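PDB 4Y9V: particle-associated lyase from Acinetobacter bacteriophage AP22, which binds and degrades the capsular polysaccharide of Acinetobacter baumannii as the tailspike of the phage. Local coordinates for the interface of chains A and B. Numbering follows the deposited sequence. Chains: chain A/B, Particle-associated lyase.

Contact 1: the interface of chains A and B. Residues chain A 26, 38, 41; chain B 30-32, 37, 40.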
ATOM      1  N   ALA A  26      58.466 -13.109   4.372  1.00  9.17           N
ATOM      2  CA  ALA A  26      57.562 -12.243   5.133  1.00  7.98           C
ATOM      3  C   ALA A  26      57.516 -12.660   6.603  1.00  8.51           C
ATOM      4  O   ALA A  26      57.286 -11.825   7.487  1.00  9.56           O
ATOM      5  CB  ALA A  26      56.171 -12.230   4.532  1.00  9.12           C
ATOM      6  N   GLN A  38      54.091 -11.924   7.593  1.00  7.12           N
ATOM      7  CA  GLN A  38      53.276 -13.053   7.108  1.00  7.00           C
ATOM      8  C   GLN A  38      51.956 -13.121   7.851  1.00  6.88           C
ATOM      9  O   GLN A  38      50.903 -13.355   7.252  1.00  7.30           O
ATOM     10  CB  GLN A  38      54.002 -14.382   7.196  1.00  7.72           C
ATOM     11  CG  GLN A  38      53.239 -15.519   6.548  1.00  7.88           C
ATOM     12  CD  GLN A  38      53.055 -15.287   5.074  1.00  7.82           C
ATOM     13  OE1 GLN A  38      54.041 -15.224   4.316  1.00  8.34           O
ATOM     14  NE2 GLN A  38      51.810 -15.142   4.629  1.00  8.67           N
ATOM     15  N   ASN A  41      49.661 -10.476   6.616  1.00  6.29           N
ATOM     16  CA  ASN A  41      49.134 -10.915   5.319  1.00  6.63           C
ATOM     17  C   ASN A  41      48.032 -11.958   5.495  1.00  6.46           C
ATOM     18  O   ASN A  41      47.047 -11.941   4.758  1.00  7.40           O
ATOM     19  CB  ASN A  41      50.245 -11.477   4.445  1.00  6.82           C
ATOM     20  CG  ASN A  41      51.327 -10.483   4.025  1.00  6.90           C
ATOM     21  OD1 ASN A  41      51.216  -9.286   4.243  1.00  7.63           O
ATOM     22  ND2 ASN A  41      52.360 -11.025   3.398  1.00  7.61           N
TER
ATOM     23  N   LEU B  30      59.276 -12.349   0.389  0.55  9.40           N
ATOM     24  CA  LEU B  30      58.458 -13.397  -0.204  0.55  8.37           C
ATOM     25  C   LEU B  30      57.320 -13.815   0.728  0.55  7.52           C
ATOM     26  O   LEU B  30      57.585 -14.232   1.841  0.55  7.82           O
ATOM     27  CB  LEU B  30      59.431 -14.550  -0.501  0.55 11.68           C
ATOM     28  CG  LEU B  30      58.904 -15.700  -1.332  0.55 13.26           C
ATOM     29  CD1 LEU B  30      58.354 -15.202  -2.662  0.55 13.36           C
ATOM     30  CD2 LEU B  30      60.026 -16.726  -1.534  0.55 17.78           C
ATOM     31  N   ASP B  31      56.070 -13.669   0.264  1.00  8.16           N
ATOM     32  CA  ASP B  31      54.944 -14.243   0.960  1.00  7.76           C
ATOM     33  C   ASP B  31      55.003 -15.768   0.832  1.00  7.07           C
ATOM     34  O   ASP B  31      55.544 -16.269  -0.153  1.00  8.01           O
ATOM     35  CB  ASP B  31      53.659 -13.671   0.356  1.00  8.37           C
ATOM     36  CG  ASP B  31      52.385 -14.189   1.023  1.00  8.02           C
ATOM     37  OD1 ASP B  31      52.007 -13.663   2.077  1.00  9.03           O
ATOM     38  OD2 ASP B  31      51.757 -15.134   0.412  1.00  9.40           O
ATOM     39  N   LYS B  32      54.402 -16.488   1.769  1.00  7.84           N
ATOM     40  CA  LYS B  32      54.396 -17.945   1.718  1.00  8.92           C
ATOM     41  C   LYS B  32      53.778 -18.486   0.438  1.00  8.01           C
ATOM     42  O   LYS B  32      54.070 -19.628   0.044  1.00  8.92           O
ATOM     43  CB  LYS B  32      53.701 -18.543   2.926  1.00 11.65           C
ATOM     44  CG  LYS B  32      52.233 -18.405   2.996  1.00 14.51           C
ATOM     45  CD  LYS B  32      51.571 -19.170   4.183  1.00 15.77           C
ATOM     46  CE  LYS B  32      50.071 -18.741   4.240  1.00 13.99           C
ATOM     47  NZ  LYS B  32      49.342 -19.373   5.357  1.00 14.23           N
ATOM     48  N   GLN B  37      55.968  -9.471  -1.382  1.00  7.37           N
ATOM     49  CA  GLN B  37      55.173  -8.565  -0.552  1.00  7.48           C
ATOM     50  C   GLN B  37      54.669  -7.394  -1.382  1.00  6.73           C
ATOM     51  O   GLN B  37      53.563  -6.892  -1.114  1.00  7.37           O
ATOM     52  CB  GLN B  37      56.017  -8.073   0.637  1.00  7.94           C
ATOM     53  CG  GLN B  37      55.213  -7.217   1.578  1.00  7.62           C
ATOM     54  CD  GLN B  37      54.123  -8.052   2.232  1.00  7.32           C
ATOM     55  OE1 GLN B  37      54.393  -9.155   2.729  1.00  8.38           O
ATOM     56  NE2 GLN B  37      52.888  -7.536   2.273  1.00  8.19           N
ATOM     57  N   VAL B  40      51.547  -8.633  -2.904  1.00  6.66           N
ATOM     58  CA  VAL B  40      50.466  -8.651  -1.925  1.00  6.61           C
ATOM     59  C   VAL B  40      49.909  -7.228  -1.805  1.00  6.25           C
ATOM     60  O   VAL B  40      48.696  -7.025  -1.853  1.00  6.90           O
ATOM     61  CB  VAL B  40      50.932  -9.178  -0.549  1.00  7.37           C
ATOM     62  CG1 VAL B  40      49.838  -9.010   0.482  1.00  8.30           C
ATOM     63  CG2 VAL B  40      51.414 -10.633  -0.615  1.00  8.19           C
TER
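A:Asn41 and B:Gln37 meet amide to amide, approaching from opposite directions, and exchange a pair of hydrogen bonds. ND2 of A:Asn41 gives a nearly straight bond of 2.8 Å to OE1 of B:Gln37, in the carbonyl plane and on a lone pair. The return bond, from NE2 of B:Gln37 to OD1 of A:Asn41, is longer at 3.1 Å, and its donor is tilted 22° from the carbonyl plane; the two amides are turned 36° apart. The same ND2 also reaches the carboxylate oxygen OD1 of B:Asp31 at 3.0 Å, on its anti side. A second donor, NE2 of A:Gln38, comes down on this OD1 from above the carboxylate plane, so one oxygen is gripped by two amides from chain A. The other end of the A:Gln38 amide, OE1, accepts the backbone N of B:Lys32 at 2.9 Å, and the aliphatic CG of B:Lys32 lies against CD of that amide. With CG opposite the backbone N (chi1 -173°) and a bend at chi2, A:Gln38 turns its amide to face both B:Asp31 and B:Lys32. Further out, the backbone N of A:Ala26 bonds to O of B:Leu30, which probably helps to position the loop that presents B:Asp31. Helix 37-42 supplies A:Gln38 and A:Asn41 in chain A and B:Gln37 in chain B, and the network joins the N-terminal segments of neighbouring subunits in the trimeric assembly, probably helping to hold the start of the spike together.

Contact 2: the interface of chains A and B. Residues chain A 241, 264, 292; chain B 236-238, 259-261.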
ATOM      1  N   TYR A 241      24.591  -7.798  -4.655  1.00  6.72           N
ATOM      2  CA  TYR A 241      24.249  -7.678  -6.054  1.00  5.73           C
ATOM      3  C   TYR A 241      24.571  -8.969  -6.809  1.00  5.30           C
ATOM      4  O   TYR A 241      25.696  -9.467  -6.708  1.00  6.51           O
ATOM      5  CB  TYR A 241      25.012  -6.523  -6.694  1.00  5.67           C
ATOM      6  CG  TYR A 241      24.718  -6.421  -8.177  1.00  5.72           C
ATOM      7  CD1 TYR A 241      23.512  -5.900  -8.615  1.00  6.52           C
ATOM      8  CD2 TYR A 241      25.584  -6.887  -9.145  1.00  6.88           C
ATOM      9  CE1 TYR A 241      23.216  -5.835  -9.981  1.00  7.19           C
ATOM     10  CE2 TYR A 241      25.322  -6.834 -10.489  1.00  7.53           C
ATOM     11  CZ  TYR A 241      24.110  -6.296 -10.918  1.00  7.06           C
ATOM     12  OH  TYR A 241      23.796  -6.208 -12.256  1.00  8.53           O
ATOM     13  N   ILE A 264      18.352  -5.630  -5.186  0.69  6.73           N
ATOM     14  CA  ILE A 264      18.245  -5.390  -6.633  0.69  6.28           C
ATOM     15  C   ILE A 264      19.362  -6.155  -7.318  0.69  6.03           C
ATOM     16  O   ILE A 264      20.491  -6.374  -6.792  0.69  6.59           O
ATOM     17  CB  ILE A 264      18.244  -3.888  -6.924  0.69  6.58           C
ATOM     18  CG1 ILE A 264      17.777  -3.580  -8.343  0.69  6.41           C
ATOM     19  CG2 ILE A 264      19.571  -3.254  -6.610  0.69  7.74           C
ATOM     20  CD1 ILE A 264      17.378  -2.135  -8.573  0.69  7.91           C
ATOM     21  N   GLY A 292      11.822  -3.627  -4.759  1.00  9.48           N
ATOM     22  CA  GLY A 292      12.226  -2.908  -5.899  1.00  8.57           C
ATOM     23  C   GLY A 292      13.212  -3.648  -6.799  1.00  8.36           C
ATOM     24  O   GLY A 292      14.207  -4.206  -6.347  1.00  9.39           O
TER
ATOM     25  N   ASN B 236      20.483  -1.076 -12.917  0.54  5.68           N
ATOM     26  CA  ASN B 236      20.491  -2.244 -12.054  0.54  5.91           C
ATOM     27  C   ASN B 236      21.354  -2.046 -10.809  0.54  5.80           C
ATOM     28  O   ASN B 236      22.292  -2.807 -10.561  0.54  7.34           O
ATOM     29  CB  ASN B 236      20.973  -3.518 -12.800  0.54  7.91           C
ATOM     30  CG  ASN B 236      20.153  -3.825 -14.006  0.54  7.64           C
ATOM     31  OD1 ASN B 236      18.985  -3.597 -14.019  0.54 12.01           O
ATOM     32  ND2 ASN B 236      20.750  -4.263 -15.096  0.54  9.99           N
ATOM     33  N   PHE B 237      21.044  -1.004 -10.004  1.00  5.08           N
ATOM     34  CA  PHE B 237      21.920  -0.695  -8.884  1.00  5.11           C
ATOM     35  C   PHE B 237      21.138  -0.138  -7.698  1.00  4.85           C
ATOM     36  O   PHE B 237      20.052   0.388  -7.820  1.00  5.23           O
ATOM     37  CB  PHE B 237      23.021   0.308  -9.269  1.00  5.50           C
ATOM     38  CG  PHE B 237      22.526   1.688  -9.666  1.00  5.29           C
ATOM     39  CD1 PHE B 237      22.135   1.963 -10.978  1.00  5.79           C
ATOM     40  CD2 PHE B 237      22.424   2.696  -8.721  1.00  6.13           C
ATOM     41  CE1 PHE B 237      21.670   3.225 -11.333  1.00  6.01           C
ATOM     42  CE2 PHE B 237      21.978   3.964  -9.097  1.00  6.92           C
ATOM     43  CZ  PHE B 237      21.596   4.217 -10.392  1.00  6.60           C
ATOM     44  N   GLU B 238      21.793  -0.287  -6.545  0.54  5.52           N
ATOM     45  CA  GLU B 238      21.361   0.379  -5.320  0.54  5.89           C
ATOM     46  C   GLU B 238      22.504   1.275  -4.915  0.54  5.64           C
ATOM     47  O   GLU B 238      23.664   0.851  -4.881  0.54  6.20           O
ATOM     48  CB  GLU B 238      21.027  -0.607  -4.220  0.54  7.44           C
ATOM     49  CG  GLU B 238      20.659   0.005  -2.904  0.54  9.59           C
ATOM     50  CD  GLU B 238      20.083  -0.887  -1.862  0.54 14.60           C
ATOM     51  OE1 GLU B 238      20.247  -2.140  -1.975  0.54 13.73           O
ATOM     52  OE2 GLU B 238      19.430  -0.233  -1.017  0.54 20.90           O
ATOM     53  N   ASN B 259      16.267   1.125 -13.668  0.61  5.14           N
ATOM     54  CA  ASN B 259      16.198   0.038 -12.647  0.61  5.54           C
ATOM     55  C   ASN B 259      17.162   0.305 -11.493  0.61  5.45           C
ATOM     56  O   ASN B 259      18.262  -0.234 -11.421  0.61  6.26           O
ATOM     57  CB  ASN B 259      16.446  -1.335 -13.237  0.61  6.12           C
ATOM     58  CG  ASN B 259      15.649  -1.584 -14.499  0.61  6.43           C
ATOM     59  OD1 ASN B 259      16.323  -2.033 -15.460  0.61  9.27           O
ATOM     60  ND2 ASN B 259      14.422  -1.382 -14.519  0.61  6.25           N
ATOM     61  N   PHE B 260      16.703   1.117 -10.537  1.00  5.78           N
ATOM     62  CA  PHE B 260      17.581   1.392  -9.406  1.00  5.71           C
ATOM     63  C   PHE B 260      16.756   1.700  -8.167  1.00  5.70           C
ATOM     64  O   PHE B 260      15.608   2.120  -8.233  1.00  6.81           O
ATOM     65  CB  PHE B 260      18.602   2.490  -9.704  1.00  5.89           C
ATOM     66  CG  PHE B 260      17.991   3.847  -9.983  1.00  5.79           C
ATOM     67  CD1 PHE B 260      17.555   4.155 -11.270  1.00  6.17           C
ATOM     68  CD2 PHE B 260      17.840   4.779  -8.974  1.00  6.43           C
ATOM     69  CE1 PHE B 260      17.003   5.389 -11.535  1.00  6.54           C
ATOM     70  CE2 PHE B 260      17.277   6.018  -9.246  1.00  7.01           C
ATOM     71  CZ  PHE B 260      16.879   6.321 -10.529  1.00  6.91           C
ATOM     72  N   ASN B 261      17.418   1.499  -7.025  1.00  5.54           N
ATOM     73  CA  ASN B 261      16.910   1.840  -5.706  1.00  6.08           C
ATOM     74  C   ASN B 261      17.841   2.909  -5.102  1.00  7.01           C
ATOM     75  O   ASN B 261      19.073   2.755  -5.129  1.00  9.64           O
ATOM     76  CB  ASN B 261      16.875   0.633  -4.806  1.00  6.74           C
ATOM     77  CG  ASN B 261      15.810  -0.381  -5.185  1.00  7.19           C
ATOM     78  OD1 ASN B 261      14.877  -0.126  -5.940  1.00  7.99           O
ATOM     79  ND2 ASN B 261      15.992  -1.596  -4.681  1.00 12.00           N
TER
HETATM   80  O   HOH W   1      18.196  -3.278  -3.410  0.51  7.90           O
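A:Ile264 lies across two successive backbone segments of chain B, 236-238 and 259-261, and has 106 Å² of its surface hidden there. Its two branches divide the work. CG2 rests on the peptide between B:Phe237 and B:Glu238, 3.7 Å from N of B:Glu238, and also touches CB of that glutamate. The longer branch, with CG1 trans to the backbone N (chi1 -165°) and the chain extended at chi2, carries CD1 to the neighbouring segment, where it lies 3.6 Å from CA of B:Phe260 and close to O of B:Asn259. Beneath this surface the two phenylalanines point into chain B, CB of B:Phe260 sitting over the centre of the B:Phe237 ring, a packing that probably helps to keep the segments in register. A bridging water adds a polar link: it lies 3.0 Å from the backbone N of A:Ile264, 2.7 Å from OE1 of the B:Glu238 carboxylate and 3.0 Å from ND2 of B:Asn261. B:Asn236, next in buried surface, turns its backbone O towards A:Tyr241, whose ring carbon CE1 is 3.2 Å away, while the phenol OH passes near CB of the asparagine. The planes of the tyrosine ring and the side-chain amide of B:Asn236 are 22° apart. The patch belongs to the right-handed beta-helix expected of this pectin lyase-like family and fits one subunit's coil edge to the next, probably stabilising the trimeric shaft that carries the saccharide-binding sites.

Contact 3: the interface of chains A and B. Residues chain A 525-527, 617; chain B 554-555.
In the C-terminal Ig-like domain of the tailspike, B:Asn555, at the start of strand 555-561, lies against side chains and backbone of the adjacent strands 518-531 and 613-623 of chain A. Its side chain crosses that of A:Gln525 at a slant, the two amide planes 42° apart. ND2 nevertheless points at OE1 of A:Gln525, giving a nearly straight hydrogen bond of 2.8 Å; it lies in the carbonyl plane, on a lone pair, and close to the plane of the asparagine amide. A:Gln525 reaches this position with CG between its backbone N and carbonyl carbon (chi1 55°) and an extended chain beyond. A water close to ND2 of B:Asn555 also lies 3.0 Å from the backbone O of A:Gln525, adding a bridge to the strand itself. The opposite end of the B:Asn555 amide, OD1, lies 3.5 Å from the carbonyl carbon C of A:Gly526 and from CB of A:Val527. The ring of A:Tyr617 is inclined 59° to the asparagine amide and meets the backbone rather than that group: CD1 packs 3.6 Å from CA of B:Asn555. At the far end of the ring, a water in its plane lies 2.6 Å from the phenol OH and 2.8 Å from O of B:Pro554, tying the tyrosine to the residue preceding the asparagine.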
ATOM      1  N   GLN A 525     -31.040   4.436 -10.852  0.62  5.11           N
ATOM      2  CA  GLN A 525     -32.210   5.276 -10.583  0.62  5.12           C
ATOM      3  C   GLN A 525     -32.280   6.319 -11.668  0.62  5.19           C
ATOM      4  O   GLN A 525     -31.300   6.629 -12.348  0.62  6.25           O
ATOM      5  CB  GLN A 525     -32.133   5.953  -9.212  0.62  5.60           C
ATOM      6  CG  GLN A 525     -30.838   6.763  -9.008  0.62  7.25           C
ATOM      7  CD  GLN A 525     -30.919   7.500  -7.708  0.62  8.65           C
ATOM      8  OE1 GLN A 525     -31.192   8.689  -7.715  0.62 12.64           O
ATOM      9  NE2 GLN A 525     -30.650   6.872  -6.579  0.62 14.18           N
ATOM     10  N   GLY A 526     -33.475   6.932 -11.779  1.00  5.11           N
ATOM     11  CA  GLY A 526     -33.682   7.956 -12.779  1.00  5.31           C
ATOM     12  C   GLY A 526     -35.019   8.630 -12.619  1.00  5.23           C
ATOM     13  O   GLY A 526     -35.792   8.386 -11.694  1.00  5.77           O
ATOM     14  N   VAL A 527     -35.257   9.530 -13.590  1.00  5.90           N
ATOM     15  CA  VAL A 527     -36.457  10.349 -13.669  1.00  5.75           C
ATOM     16  C   VAL A 527     -36.975  10.283 -15.110  1.00  6.21           C
ATOM     17  O   VAL A 527     -36.178  10.215 -16.057  1.00  6.82           O
ATOM     18  CB  VAL A 527     -36.190  11.813 -13.254  1.00  6.78           C
ATOM     19  CG1 VAL A 527     -35.104  12.481 -14.091  1.00  8.65           C
ATOM     20  CG2 VAL A 527     -37.490  12.640 -13.250  1.00  8.30           C
ATOM     21  N   TYR A 617     -40.245   8.901 -10.890  1.00  5.13           N
ATOM     22  CA  TYR A 617     -38.912   8.534 -10.450  1.00  5.32           C
ATOM     23  C   TYR A 617     -38.878   7.045 -10.201  1.00  5.24           C
ATOM     24  O   TYR A 617     -39.880   6.437  -9.801  1.00  6.06           O
ATOM     25  CB  TYR A 617     -38.539   9.272  -9.174  1.00  5.53           C
ATOM     26  CG  TYR A 617     -38.565  10.760  -9.308  1.00  5.56           C
ATOM     27  CD1 TYR A 617     -37.465  11.433  -9.810  1.00  5.49           C
ATOM     28  CD2 TYR A 617     -39.675  11.519  -8.929  1.00  5.99           C
ATOM     29  CE1 TYR A 617     -37.454  12.818  -9.937  1.00  5.64           C
ATOM     30  CE2 TYR A 617     -39.667  12.899  -9.032  1.00  6.04           C
ATOM     31  CZ  TYR A 617     -38.551  13.561  -9.514  1.00  5.65           C
ATOM     32  OH  TYR A 617     -38.585  14.922  -9.571  1.00  6.10           O
TER
ATOM     33  N   PRO B 554     -32.482  16.662  -8.042  1.00  6.21           N
ATOM     34  CA  PRO B 554     -32.203  15.239  -7.959  1.00  5.89           C
ATOM     35  C   PRO B 554     -33.440  14.392  -8.275  1.00  5.72           C
ATOM     36  O   PRO B 554     -34.578  14.874  -8.324  1.00  6.45           O
ATOM     37  CB  PRO B 554     -31.749  15.047  -6.521  1.00  6.28           C
ATOM     38  CG  PRO B 554     -32.543  16.109  -5.769  1.00  6.31           C
ATOM     39  CD  PRO B 554     -32.511  17.295  -6.712  1.00  6.61           C
ATOM     40  N   ASN B 555     -33.209  13.101  -8.416  1.00  5.44           N
ATOM     41  CA  ASN B 555     -34.305  12.140  -8.328  1.00  5.49           C
ATOM     42  C   ASN B 555     -34.802  12.131  -6.870  1.00  5.56           C
ATOM     43  O   ASN B 555     -33.986  12.243  -5.945  1.00  6.23           O
ATOM     44  CB  ASN B 555     -33.820  10.748  -8.700  1.00  5.90           C
ATOM     45  CG  ASN B 555     -33.150  10.660 -10.025  1.00  6.17           C
ATOM     46  OD1 ASN B 555     -33.551  11.311 -10.999  1.00 10.15           O
ATOM     47  ND2 ASN B 555     -32.121   9.855 -10.117  1.00  8.25           N
TER
HETATM   48  O   HOH W   2     -30.361   9.387 -11.847  0.40  7.02           O
HETATM   49  O   HOH W   3     -36.276  16.027 -10.176  1.00  7.10           O

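The contacts are spread along the spike: the C-alpha centres of contacts 1 and 2 lie about 38 Å apart, those of contacts 2 and 3 about 55 Å, and those of contacts 1 and 3 about 92 Å. They share no residue. Contact 1 uses the short N-terminal helices and loops, contact 2 the beta-helix and contact 3 strands of the C-terminal Ig-like domain, so the same two chains stay paired through successive parts of the fold. In the deposited trimer, such widely spaced attachments probably keep neighbouring subunits aligned along the particle's length.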